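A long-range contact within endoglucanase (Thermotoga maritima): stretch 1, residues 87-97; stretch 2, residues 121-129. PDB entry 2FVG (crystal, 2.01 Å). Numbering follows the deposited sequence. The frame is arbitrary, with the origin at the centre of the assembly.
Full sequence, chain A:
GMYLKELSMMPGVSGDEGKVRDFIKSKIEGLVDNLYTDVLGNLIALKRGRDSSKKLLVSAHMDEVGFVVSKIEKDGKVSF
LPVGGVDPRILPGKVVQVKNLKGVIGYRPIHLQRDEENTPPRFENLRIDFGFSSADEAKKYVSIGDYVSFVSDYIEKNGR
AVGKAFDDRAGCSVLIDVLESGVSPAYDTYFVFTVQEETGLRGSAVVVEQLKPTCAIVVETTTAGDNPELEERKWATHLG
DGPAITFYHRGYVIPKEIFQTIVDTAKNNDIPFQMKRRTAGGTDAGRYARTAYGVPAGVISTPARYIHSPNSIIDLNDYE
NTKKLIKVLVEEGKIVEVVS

Stretch 1, residues 87-97: DPRILPGKVVQ
Stretch 2, residues 121-129: PRFENLRID

How do the two backbones lie against each other? Stretch 1 opens with a 3-10 segment, Pro88 to Ile90, passes through a type II turn from Leu91 to Lys94 and becomes a strand at Val95. Stretch 2 takes a type I turn from Phe123 to Leu126 and is a strand from Leu126 to Asp129. They run in the same general direction: CA of Pro88 lies 6.1 Å from CA of Arg122, CA of Pro92 lies 7.5 Å from CA of Leu126, and CA of Val96 lies 8.0 Å from CA of Ile128. No hydrogen bond joins them among the modelled atoms, so the 376 Å² they bury rests on the fit of apolar shapes.

Which bump fills the first hollow? It is Pro88, a compact C-gamma endo ring directed toward stretch 2. Its CB sits over one face of the Phe123 ring, 4.0 Å from the centroid and 16° off the normal, a CH-pi contact, while its CD is 3.8 Å from Phe123 CE2. Pro88 CG also comes to 3.7 Å from Pro121 O. Phe123 starts sideways from its CA, but chi1 of -75° and chi2 of -87° carry the ring in, where its flat face receives the proline. Leu91 (m, t) adds CD1, 3.7 Å from Phe123 CE1.

How does Leu126 use both of its methyls? Pointing toward stretch 1 in the m, t rotamer, it places CD1 4.1 Å from Pro88 CB and 4.0 Å from Leu91 CB, while CD2 reaches Pro92 CG at 4.0 Å. A forked side chain suits this place because its branches spread to meet separate neighbours. Pro92, C-gamma exo, offers the flank of its ring; its phi of -49° and psi of 131° suit the second position of the type II turn. Gly93 follows at phi 86°, where a CB would jam against the preceding carbonyl O.

What closes the far end? Val96 (chi1 -71°, m) and Ile128 (m, t) point toward each other from their strands, bringing Val96 CG2 within 3.5 Å of Ile128 CG2. Both are buried, and beta-branched residues suit extended backbone. Val95 and Gln97 point away, as alternation along a strand requires.

What keeps the bumps in position? Leu91 N donates to Pro88 O at 3.2 Å, tying together the two residues that meet both Phe123 and Leu126. Lys94 N donates to Leu91 O at 2.9 Å and closes the type II turn that carries Pro92. In stretch 2, Leu126 N donates to Phe123 O at 3.1 Å, closing the type I turn between the ring and the leucine.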

# COMPACT_ATOMS: atom_id res chain seq x y z
N ASP A 87 -0.90 -17.88 -2.14
CA ASP A 87 -1.43 -19.24 -2.16
C ASP A 87 -1.21 -19.80 -3.57
O ASP A 87 -1.90 -19.38 -4.51
CB ASP A 87 -2.92 -19.22 -1.79
CG ASP A 87 -3.57 -20.60 -1.75
OD1 ASP A 87 -2.91 -21.64 -2.02
OD2 ASP A 87 -4.78 -20.64 -1.44
N PRO A 88 -0.27 -20.75 -3.73
CA PRO A 88 0.04 -21.29 -5.05
C PRO A 88 -1.15 -21.97 -5.74
O PRO A 88 -1.14 -22.11 -6.97
CB PRO A 88 1.15 -22.31 -4.77
CG PRO A 88 1.01 -22.65 -3.33
CD PRO A 88 0.54 -21.40 -2.67
N ARG A 89 -2.15 -22.37 -4.96
CA ARG A 89 -3.34 -23.05 -5.49
C ARG A 89 -4.12 -22.24 -6.51
O ARG A 89 -4.67 -22.81 -7.46
CB ARG A 89 -4.27 -23.50 -4.34
N ILE A 90 -4.15 -20.92 -6.33
CA ILE A 90 -4.87 -20.01 -7.23
C ILE A 90 -4.02 -19.38 -8.36
O ILE A 90 -4.51 -18.55 -9.14
CB ILE A 90 -5.59 -18.86 -6.44
CG1 ILE A 90 -4.59 -18.01 -5.66
CG2 ILE A 90 -6.67 -19.45 -5.52
CD1 ILE A 90 -5.12 -16.66 -5.20
N LEU A 91 -2.75 -19.80 -8.47
CA LEU A 91 -1.84 -19.23 -9.47
C LEU A 91 -1.98 -19.71 -10.91
O LEU A 91 -1.78 -18.91 -11.82
CB LEU A 91 -0.38 -19.27 -9.01
CG LEU A 91 -0.05 -18.46 -7.75
CD1 LEU A 91 1.43 -18.52 -7.46
CD2 LEU A 91 -0.51 -17.00 -7.85
N PRO A 92 -2.27 -21.02 -11.13
CA PRO A 92 -2.42 -21.44 -12.53
C PRO A 92 -3.33 -20.52 -13.35
O PRO A 92 -4.42 -20.16 -12.90
CB PRO A 92 -3.00 -22.84 -12.41
CG PRO A 92 -2.42 -23.35 -11.15
CD PRO A 92 -2.45 -22.16 -10.22
N GLY A 93 -2.85 -20.11 -14.52
CA GLY A 93 -3.59 -19.21 -15.42
C GLY A 93 -3.44 -17.72 -15.16
O GLY A 93 -3.93 -16.91 -15.94
N LYS A 94 -2.77 -17.34 -14.07
CA LYS A 94 -2.56 -15.91 -13.75
C LYS A 94 -1.52 -15.25 -14.65
O LYS A 94 -0.49 -15.87 -14.96
CB LYS A 94 -2.17 -15.71 -12.29
CG LYS A 94 -3.29 -15.24 -11.35
CD LYS A 94 -4.49 -16.12 -11.36
CE LYS A 94 -5.54 -15.57 -10.41
NZ LYS A 94 -6.73 -16.46 -10.40
N VAL A 95 -1.79 -14.01 -15.06
CA VAL A 95 -0.84 -13.26 -15.90
C VAL A 95 0.09 -12.43 -15.02
O VAL A 95 -0.34 -11.72 -14.09
CB VAL A 95 -1.53 -12.35 -16.94
CG1 VAL A 95 -0.50 -11.78 -17.91
CG2 VAL A 95 -2.57 -13.13 -17.73
N VAL A 96 1.37 -12.49 -15.35
CA VAL A 96 2.40 -11.82 -14.58
C VAL A 96 3.33 -11.12 -15.54
O VAL A 96 3.23 -11.32 -16.75
CB VAL A 96 3.22 -12.83 -13.77
CG1 VAL A 96 2.40 -13.42 -12.61
CG2 VAL A 96 3.77 -13.93 -14.66
N GLN A 97 4.23 -10.31 -15.01
CA GLN A 97 5.18 -9.64 -15.88
C GLN A 97 6.56 -9.51 -15.26
O GLN A 97 6.68 -9.41 -14.05
CB GLN A 97 4.70 -8.25 -16.26
CG GLN A 97 4.83 -7.25 -15.15
CD GLN A 97 5.28 -5.90 -15.67
OE1 GLN A 97 6.43 -5.48 -15.43
NE2 GLN A 97 4.43 -5.24 -16.43
N PRO A 121 0.11 -28.76 -4.82
CA PRO A 121 -0.03 -27.35 -4.46
C PRO A 121 1.32 -26.72 -4.06
O PRO A 121 1.49 -26.27 -2.92
CB PRO A 121 -0.99 -27.40 -3.27
CG PRO A 121 -0.76 -28.77 -2.64
CD PRO A 121 -0.09 -29.65 -3.67
N ARG A 122 2.28 -26.70 -5.00
CA ARG A 122 3.62 -26.18 -4.73
C ARG A 122 4.13 -25.22 -5.80
O ARG A 122 3.66 -25.24 -6.94
CB ARG A 122 4.61 -27.34 -4.56
N PHE A 123 5.10 -24.38 -5.43
CA PHE A 123 5.73 -23.45 -6.35
C PHE A 123 6.68 -24.13 -7.33
O PHE A 123 6.82 -23.68 -8.46
CB PHE A 123 6.46 -22.34 -5.60
CG PHE A 123 5.55 -21.32 -5.01
CD1 PHE A 123 5.13 -20.23 -5.76
CD2 PHE A 123 5.08 -21.45 -3.71
CE1 PHE A 123 4.26 -19.28 -5.22
CE2 PHE A 123 4.22 -20.51 -3.16
CZ PHE A 123 3.81 -19.43 -3.92
N GLU A 124 7.30 -25.22 -6.88
CA GLU A 124 8.23 -26.00 -7.70
C GLU A 124 7.52 -26.65 -8.88
O GLU A 124 8.16 -27.01 -9.88
CB GLU A 124 8.92 -27.08 -6.85
N ASN A 125 6.20 -26.79 -8.78
CA ASN A 125 5.39 -27.39 -9.84
C ASN A 125 4.83 -26.38 -10.86
O ASN A 125 4.25 -26.76 -11.89
CB ASN A 125 4.27 -28.25 -9.23
CG ASN A 125 4.81 -29.41 -8.39
OD1 ASN A 125 5.82 -30.04 -8.74
ND2 ASN A 125 4.11 -29.72 -7.30
N LEU A 126 5.01 -25.09 -10.56
CA LEU A 126 4.54 -24.01 -11.41
C LEU A 126 5.67 -23.44 -12.27
O LEU A 126 6.83 -23.47 -11.89
CB LEU A 126 3.91 -22.91 -10.54
CG LEU A 126 2.71 -23.34 -9.68
CD1 LEU A 126 2.26 -22.24 -8.75
CD2 LEU A 126 1.55 -23.82 -10.54
N ARG A 127 5.31 -22.91 -13.44
CA ARG A 127 6.27 -22.29 -14.36
C ARG A 127 5.63 -21.07 -14.98
O ARG A 127 4.41 -21.02 -15.11
CB ARG A 127 6.63 -23.26 -15.50
CG ARG A 127 7.33 -24.54 -15.10
CD ARG A 127 8.79 -24.32 -14.71
NE ARG A 127 9.47 -25.57 -14.38
CZ ARG A 127 9.52 -26.10 -13.16
NH1 ARG A 127 8.91 -25.50 -12.13
NH2 ARG A 127 10.17 -27.23 -12.98
N ILE A 128 6.43 -20.06 -15.33
CA ILE A 128 5.86 -18.91 -16.03
C ILE A 128 6.25 -19.12 -17.46
O ILE A 128 7.38 -19.50 -17.76
CB ILE A 128 6.41 -17.54 -15.58
CG1 ILE A 128 6.33 -17.39 -14.07
CG2 ILE A 128 5.64 -16.40 -16.32
CD1 ILE A 128 7.06 -16.17 -13.53
N ASP A 129 5.29 -18.92 -18.35
CA ASP A 129 5.53 -19.02 -19.76
C ASP A 129 5.42 -17.61 -20.31
O ASP A 129 4.39 -16.97 -20.16
CB ASP A 129 4.49 -19.95 -20.40
CG ASP A 129 4.76 -20.23 -21.88
OD1 ASP A 129 5.91 -20.03 -22.33
OD2 ASP A 129 3.81 -20.65 -22.59